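Local coordinates for protein cytochrome C (Marichromatium purpuratum 984, PDB 5LO9) that probably oxidises thiosulfate to tetrathionate, and may run the reverse reaction, passing electrons along four c-type hemes in a fused electron-acceptor and catalytic chain, at residues Arg116-Cys121 with Gly172-Asp177; Phe244-Arg249 with Asn294-Asp299. All blocks are in the same frame, centred on the assembly; numbering follows the deposited sequence.

Contact 1 of 2, residues Arg116-Cys121 with Gly172-Asp177; sequences RDLPAC and GRLDAD. With HEC (heme c), chain D; PGO (S-1,2-propanediol), chain P.
Asp117 OD1 is the best-held polar atom, gripped by two salt bridges, from Arg297 NH2 and Arg237 NH2. The shorter and straighter bond across the contact runs from Arg116 NH1 to Arg173 O, 2.7 Å at 155°, close to the guanidinium plane and in the carbonyl plane. A bend at chi3 (-97°) turns the Arg116 guanidinium edge-on to this carbonyl. The return bond runs from Arg173 NH1 to Arg116 O, 2.9 Å and less straight at 142°. Arg173 reaches it on a chain extended from CG to NE. Each arginine thus holds the other's backbone. The remaining nitrogens of Arg116 form salt bridges, NE with Asp112 and NH2 with Glu178. NH2 of Arg173 pairs with Asp454. An alanine in place of Arg116 would probably loosen the hold on Arg173 O and leave Asp112 and Glu178 without this shared partner.

The contact belongs to a class I cytochrome c domain. Asp117, with positive phi, and Leu118 form a G1 beta bulge facing Asp112. The chain then enters the CXXCH motif, where Cys121 SG is bonded to heme CAB at 1.8 Å.

Next to the arginine pair, Leu118 and Leu174 cross at about a right angle, CD2 to CD2 at 4.1 Å. Leu107 of helix 102-110 touches both leucines. Leu174 CD1 also lies 4.1 Å from heme CBB. Asp175 is the N-cap of helix 176-187, its OD1 accepting from Glu178 N.

Contact 2 of 2, residues Phe244-Arg249 with Asn294-Asp299; sequences FTPPSR and NGRRAD. With EDO (1,2-ethanediol), chain B.
Residues 244-249 form a loop whose backbone is extended from Phe244 to Ser248. Residues 294-299 leave the end of the short helix 292-295. The two come closest at Pro246 and Arg296, with CA atoms 7.0 Å apart. Asn294 and Gly295 both have positive phi. At the angles of Gly295 a CB would press on the carbonyl O of Asn294, so the turn suits a residue without a side chain. Beyond it Arg296 points its side chain at the other segment.

Arg296 carries the contact, which ties the loop before helix 256-269 to the segment after heme-binding Cys287, Cys290 and His291. Its chain is extended from CG to NE and meets Pro247 O end-on with two nitrogens. NH2 donates to Pro247 O at 2.8 Å, nearly along the C=O axis. NH1 donates to the same Pro247 O at 3.0 Å from above the carbonyl plane. The oxygen itself lies in the guanidinium plane. Pro246 packs obliquely against the guanidinium, its CB 3.5 Å from Arg296 NH1. Trp362 of helix 351-363 also touches Arg296 and Pro247.

Arg249 crosses Arg296 obliquely. Arg296 NE sits 3.5 Å above the plane of the Arg249 guanidinium, over its centre. The two guanidinium planes are 36° apart, so this is no flat stack. Arg249 NH2 also approaches Asn294 CB and forms a salt bridge with Asp293. A 1,2-ethanediol, probably from the crystallisation liquor, takes a bond from Arg249 NH2 to its O1 at 3.2 Å. Asn294 ND2 donates to Ala265 O of helix 256-269, and only weakly to the diol.

Two like charges therefore lie close together at the surface, Arg296 NE over Arg249. Asp293 and the double hold on Pro247 O probably offset their repulsion, and both arginines are likely to stay protonated.

From the N terminus, contact 1 comes first. It closes a loop that runs from the heme-attachment site at Cys121, past the axial ligands His125 and Met167, to the start of helix 176-187. Contact 2 opens later, after an unmodelled part of the chain. Its loop holds helix 256-269 and the heme-attachment site of Cys287, Cys290 and His291. The two loops follow in series and neither nest nor cross. Their centres are about 18 Å apart. They still touch, since Asp117 OD1 of contact 1 forms a 2.7 Å salt bridge with Arg297 NH2 of contact 2. This joins the cytochrome c domain of contact 1 to the following heme region.

Contact 1 of 2, residues Arg116-Cys121 with Gly172-Asp177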
# COMPACT_ATOMS: atom_id res chain seq x y z
N ARG A 116 -18.06 -4.53 24.46
CA ARG A 116 -19.08 -5.44 24.95
C ARG A 116 -19.24 -6.73 24.13
O ARG A 116 -20.17 -7.50 24.40
CB ARG A 116 -20.41 -4.70 25.05
CG ARG A 116 -20.38 -3.60 26.07
CD ARG A 116 -21.72 -2.86 26.15
NE ARG A 116 -21.71 -1.65 25.35
CZ ARG A 116 -22.70 -0.78 25.29
NH1 ARG A 116 -23.83 -0.98 25.95
NH2 ARG A 116 -22.57 0.28 24.52
N ASP A 117 -18.39 -6.99 23.13
CA ASP A 117 -18.52 -8.21 22.32
C ASP A 117 -19.94 -8.33 21.76
O ASP A 117 -20.49 -9.42 21.61
CB ASP A 117 -18.14 -9.47 23.12
CG ASP A 117 -16.68 -9.45 23.59
OD1 ASP A 117 -15.77 -9.22 22.76
OD2 ASP A 117 -16.42 -9.63 24.81
N LEU A 118 -20.55 -7.20 21.46
CA LEU A 118 -21.97 -7.11 21.16
C LEU A 118 -22.18 -6.87 19.67
O LEU A 118 -21.79 -5.80 19.18
CB LEU A 118 -22.57 -5.97 21.96
CG LEU A 118 -24.03 -5.64 21.71
CD1 LEU A 118 -24.94 -6.80 22.14
CD2 LEU A 118 -24.37 -4.36 22.48
N PRO A 119 -22.79 -7.77 18.92
CA PRO A 119 -23.05 -7.50 17.50
C PRO A 119 -24.12 -6.43 17.31
O PRO A 119 -24.91 -6.14 18.21
CB PRO A 119 -23.53 -8.85 16.96
CG PRO A 119 -23.12 -9.86 18.02
CD PRO A 119 -23.18 -9.13 19.30
N ALA A 120 -24.15 -5.86 16.11
CA ALA A 120 -25.24 -4.96 15.74
C ALA A 120 -26.59 -5.67 15.79
O ALA A 120 -26.72 -6.85 15.44
CB ALA A 120 -25.04 -4.40 14.34
N CYS A 121 -27.63 -4.93 16.17
CA CYS A 121 -28.95 -5.54 16.17
C CYS A 121 -29.26 -6.10 14.78
O CYS A 121 -29.85 -7.18 14.66
CB CYS A 121 -30.00 -4.51 16.59
SG CYS A 121 -29.56 -3.56 18.08
N GLY A 172 -28.74 -7.56 28.65
CA GLY A 172 -27.84 -7.44 29.77
C GLY A 172 -26.65 -6.54 29.53
O GLY A 172 -25.95 -6.20 30.49
N ARG A 173 -26.39 -6.18 28.29
CA ARG A 173 -25.23 -5.40 27.92
C ARG A 173 -25.61 -3.97 27.53
O ARG A 173 -24.75 -3.21 27.07
CB ARG A 173 -24.51 -6.14 26.80
CG ARG A 173 -24.05 -7.54 27.22
CD ARG A 173 -23.28 -8.26 26.15
NE ARG A 173 -23.20 -9.70 26.39
CZ ARG A 173 -22.35 -10.52 25.78
NH1 ARG A 173 -21.49 -10.07 24.89
NH2 ARG A 173 -22.34 -11.80 26.08
N LEU A 174 -26.87 -3.59 27.70
CA LEU A 174 -27.36 -2.25 27.40
C LEU A 174 -27.74 -1.53 28.69
O LEU A 174 -28.27 -2.16 29.62
CB LEU A 174 -28.58 -2.32 26.49
CG LEU A 174 -28.49 -3.09 25.19
CD1 LEU A 174 -29.87 -3.17 24.48
CD2 LEU A 174 -27.49 -2.44 24.32
N ASP A 175 -27.49 -0.22 28.74
CA ASP A 175 -27.97 0.62 29.83
C ASP A 175 -29.32 1.25 29.43
O ASP A 175 -29.77 1.14 28.30
CB ASP A 175 -26.90 1.67 30.26
CG ASP A 175 -26.63 2.77 29.22
OD1 ASP A 175 -27.59 3.23 28.54
OD2 ASP A 175 -25.46 3.24 29.15
N ALA A 176 -30.00 1.85 30.41
CA ALA A 176 -31.35 2.36 30.20
C ALA A 176 -31.42 3.35 29.03
O ALA A 176 -32.40 3.34 28.27
CB ALA A 176 -31.82 3.06 31.47
N ASP A 177 -30.43 4.26 28.93
CA ASP A 177 -30.44 5.24 27.86
C ASP A 177 -30.37 4.56 26.51
O ASP A 177 -31.12 4.91 25.58
CB ASP A 177 -29.27 6.23 28.03
CG ASP A 177 -29.53 7.26 29.14
OD1 ASP A 177 -30.61 7.20 29.80
OD2 ASP A 177 -28.65 8.14 29.35
FE HEC D . -32.93 -9.23 19.29
CHA HEC D . -36.11 -10.61 19.64
CHB HEC D . -34.18 -6.11 20.27
CHC HEC D . -29.79 -7.80 18.80
CHD HEC D . -31.63 -12.38 18.59
NA HEC D . -34.81 -8.51 19.84
C1A HEC D . -35.94 -9.20 19.92
C2A HEC D . -37.10 -8.41 20.36
C3A HEC D . -36.53 -7.08 20.57
C4A HEC D . -35.09 -7.25 20.21
CMA HEC D . -37.26 -5.85 21.03
CAA HEC D . -38.53 -8.82 20.57
CBA HEC D . -39.31 -8.60 19.29
CGA HEC D . -40.77 -8.93 19.47
O1A HEC D . -41.51 -8.99 18.46
O2A HEC D . -41.20 -9.12 20.64
NB HEC D . -32.14 -7.31 19.49
C1B HEC D . -32.78 -6.21 19.89
C2B HEC D . -31.91 -5.01 19.92
C3B HEC D . -30.60 -5.52 19.50
C4B HEC D . -30.87 -6.95 19.27
CMB HEC D . -32.30 -3.61 20.32
CAB HEC D . -29.30 -4.81 19.30
CBB HEC D . -28.91 -4.10 20.57
NC HEC D . -31.05 -9.95 18.77
C1C HEC D . -29.94 -9.24 18.61
C2C HEC D . -28.77 -10.05 18.22
C3C HEC D . -29.30 -11.42 18.17
C4C HEC D . -30.72 -11.23 18.54
CMC HEC D . -27.39 -9.53 17.97
CAC HEC D . -28.64 -12.73 17.78
CBC HEC D . -27.25 -13.01 18.27
ND HEC D . -33.72 -11.14 19.14
C1D HEC D . -33.06 -12.26 18.88
C2D HEC D . -33.92 -13.45 18.86
C3D HEC D . -35.24 -12.96 19.16
C4D HEC D . -35.00 -11.50 19.32
CMD HEC D . -33.52 -14.86 18.62
CAD HEC D . -36.51 -13.76 19.27
CBD HEC D . -36.81 -14.14 20.73
CGD HEC D . -37.91 -15.18 20.83
O1D HEC D . -38.75 -14.99 21.74
O2D HEC D . -37.96 -16.14 20.02
C1 PGO P . -28.58 -3.77 32.54
C2 PGO P . -28.35 -4.78 33.67
C3 PGO P . -26.85 -4.93 34.00
O1 PGO P . -29.89 -3.92 31.96
O2 PGO P . -28.99 -6.04 33.31

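Contact 2 of 2, residues Phe244-Arg249 with Asn294-Asp299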
# COMPACT_ATOMS: atom_id res chain seq x y z
N PHE A 244 -4.33 -2.65 19.33
CA PHE A 244 -4.56 -1.52 18.44
C PHE A 244 -6.01 -1.08 18.44
O PHE A 244 -6.94 -1.88 18.60
CB PHE A 244 -4.10 -1.88 17.01
CG PHE A 244 -4.44 -0.85 15.97
CD1 PHE A 244 -3.60 0.23 15.77
CD2 PHE A 244 -5.59 -0.97 15.18
CE1 PHE A 244 -3.88 1.20 14.82
CE2 PHE A 244 -5.90 0.01 14.21
CZ PHE A 244 -5.01 1.11 14.03
N THR A 245 -6.21 0.22 18.26
CA THR A 245 -7.55 0.76 18.15
C THR A 245 -7.70 1.46 16.81
O THR A 245 -6.93 2.38 16.51
CB THR A 245 -7.83 1.72 19.27
OG1 THR A 245 -7.84 0.99 20.50
CG2 THR A 245 -9.16 2.39 19.02
N PRO A 246 -8.63 1.06 15.95
CA PRO A 246 -8.83 1.79 14.72
C PRO A 246 -9.59 3.07 14.96
O PRO A 246 -10.27 3.23 15.99
CB PRO A 246 -9.65 0.83 13.87
CG PRO A 246 -9.68 -0.48 14.66
CD PRO A 246 -9.49 -0.14 16.03
N PRO A 247 -9.60 3.94 13.98
CA PRO A 247 -10.33 5.19 14.11
C PRO A 247 -11.82 4.97 14.29
O PRO A 247 -12.40 4.02 13.75
CB PRO A 247 -10.03 5.93 12.79
CG PRO A 247 -9.27 5.03 11.96
CD PRO A 247 -8.73 3.92 12.81
N SER A 248 -12.42 5.87 15.04
CA SER A 248 -13.86 5.84 15.20
C SER A 248 -14.53 5.99 13.84
O SER A 248 -13.96 6.53 12.90
CB SER A 248 -14.27 6.97 16.15
OG SER A 248 -15.44 7.63 15.68
N ARG A 249 -15.75 5.48 13.74
CA ARG A 249 -16.52 5.58 12.51
C ARG A 249 -17.00 6.99 12.21
O ARG A 249 -17.47 7.25 11.10
CB ARG A 249 -17.71 4.63 12.58
CG ARG A 249 -17.36 3.16 12.43
CD ARG A 249 -18.52 2.26 12.84
NE ARG A 249 -18.44 0.95 12.19
CZ ARG A 249 -18.10 -0.21 12.75
NH1 ARG A 249 -17.80 -0.28 14.06
NH2 ARG A 249 -18.05 -1.32 11.97
N ASN A 294 -16.68 -5.59 10.36
CA ASN A 294 -16.32 -4.93 9.10
C ASN A 294 -14.82 -4.70 9.00
O ASN A 294 -14.35 -3.69 8.48
CB ASN A 294 -17.09 -3.63 8.92
CG ASN A 294 -17.45 -3.37 7.47
OD1 ASN A 294 -17.73 -4.30 6.70
ND2 ASN A 294 -17.48 -2.09 7.09
N GLY A 295 -14.06 -5.69 9.45
CA GLY A 295 -12.63 -5.65 9.36
C GLY A 295 -11.95 -5.09 10.57
O GLY A 295 -10.72 -4.98 10.54
N ARG A 296 -12.67 -4.80 11.65
CA ARG A 296 -12.02 -4.17 12.80
C ARG A 296 -11.67 -5.13 13.93
O ARG A 296 -10.87 -4.75 14.80
CB ARG A 296 -12.91 -3.08 13.39
CG ARG A 296 -13.39 -2.03 12.41
CD ARG A 296 -14.47 -1.20 13.02
NE ARG A 296 -14.60 0.13 12.45
CZ ARG A 296 -13.96 1.20 12.90
NH1 ARG A 296 -13.09 1.10 13.91
NH2 ARG A 296 -14.18 2.35 12.32
N ARG A 297 -12.20 -6.35 13.93
CA ARG A 297 -12.17 -7.21 15.11
C ARG A 297 -10.86 -7.97 15.25
O ARG A 297 -10.54 -8.85 14.43
CB ARG A 297 -13.31 -8.20 15.05
CG ARG A 297 -13.34 -9.17 16.20
CD ARG A 297 -13.94 -8.54 17.41
NE ARG A 297 -14.41 -9.53 18.37
CZ ARG A 297 -14.70 -9.28 19.64
NH1 ARG A 297 -14.56 -8.06 20.14
NH2 ARG A 297 -15.15 -10.25 20.38
N ALA A 298 -10.13 -7.67 16.31
CA ALA A 298 -8.99 -8.50 16.65
C ALA A 298 -9.41 -9.96 16.78
O ALA A 298 -10.49 -10.28 17.30
CB ALA A 298 -8.37 -8.04 17.95
N ASP A 299 -8.53 -10.83 16.31
CA ASP A 299 -8.70 -12.28 16.29
C ASP A 299 -9.77 -12.73 15.29
O ASP A 299 -10.12 -13.92 15.27
CB ASP A 299 -9.01 -12.83 17.68
CG ASP A 299 -7.84 -12.70 18.66
OD1 ASP A 299 -6.64 -12.76 18.25
OD2 ASP A 299 -8.14 -12.56 19.87
C1 EDO B . -18.19 0.94 8.64
O1 EDO B . -18.96 -0.15 9.10
C2 EDO B . -16.94 1.08 9.54
O2 EDO B . -15.63 0.71 9.04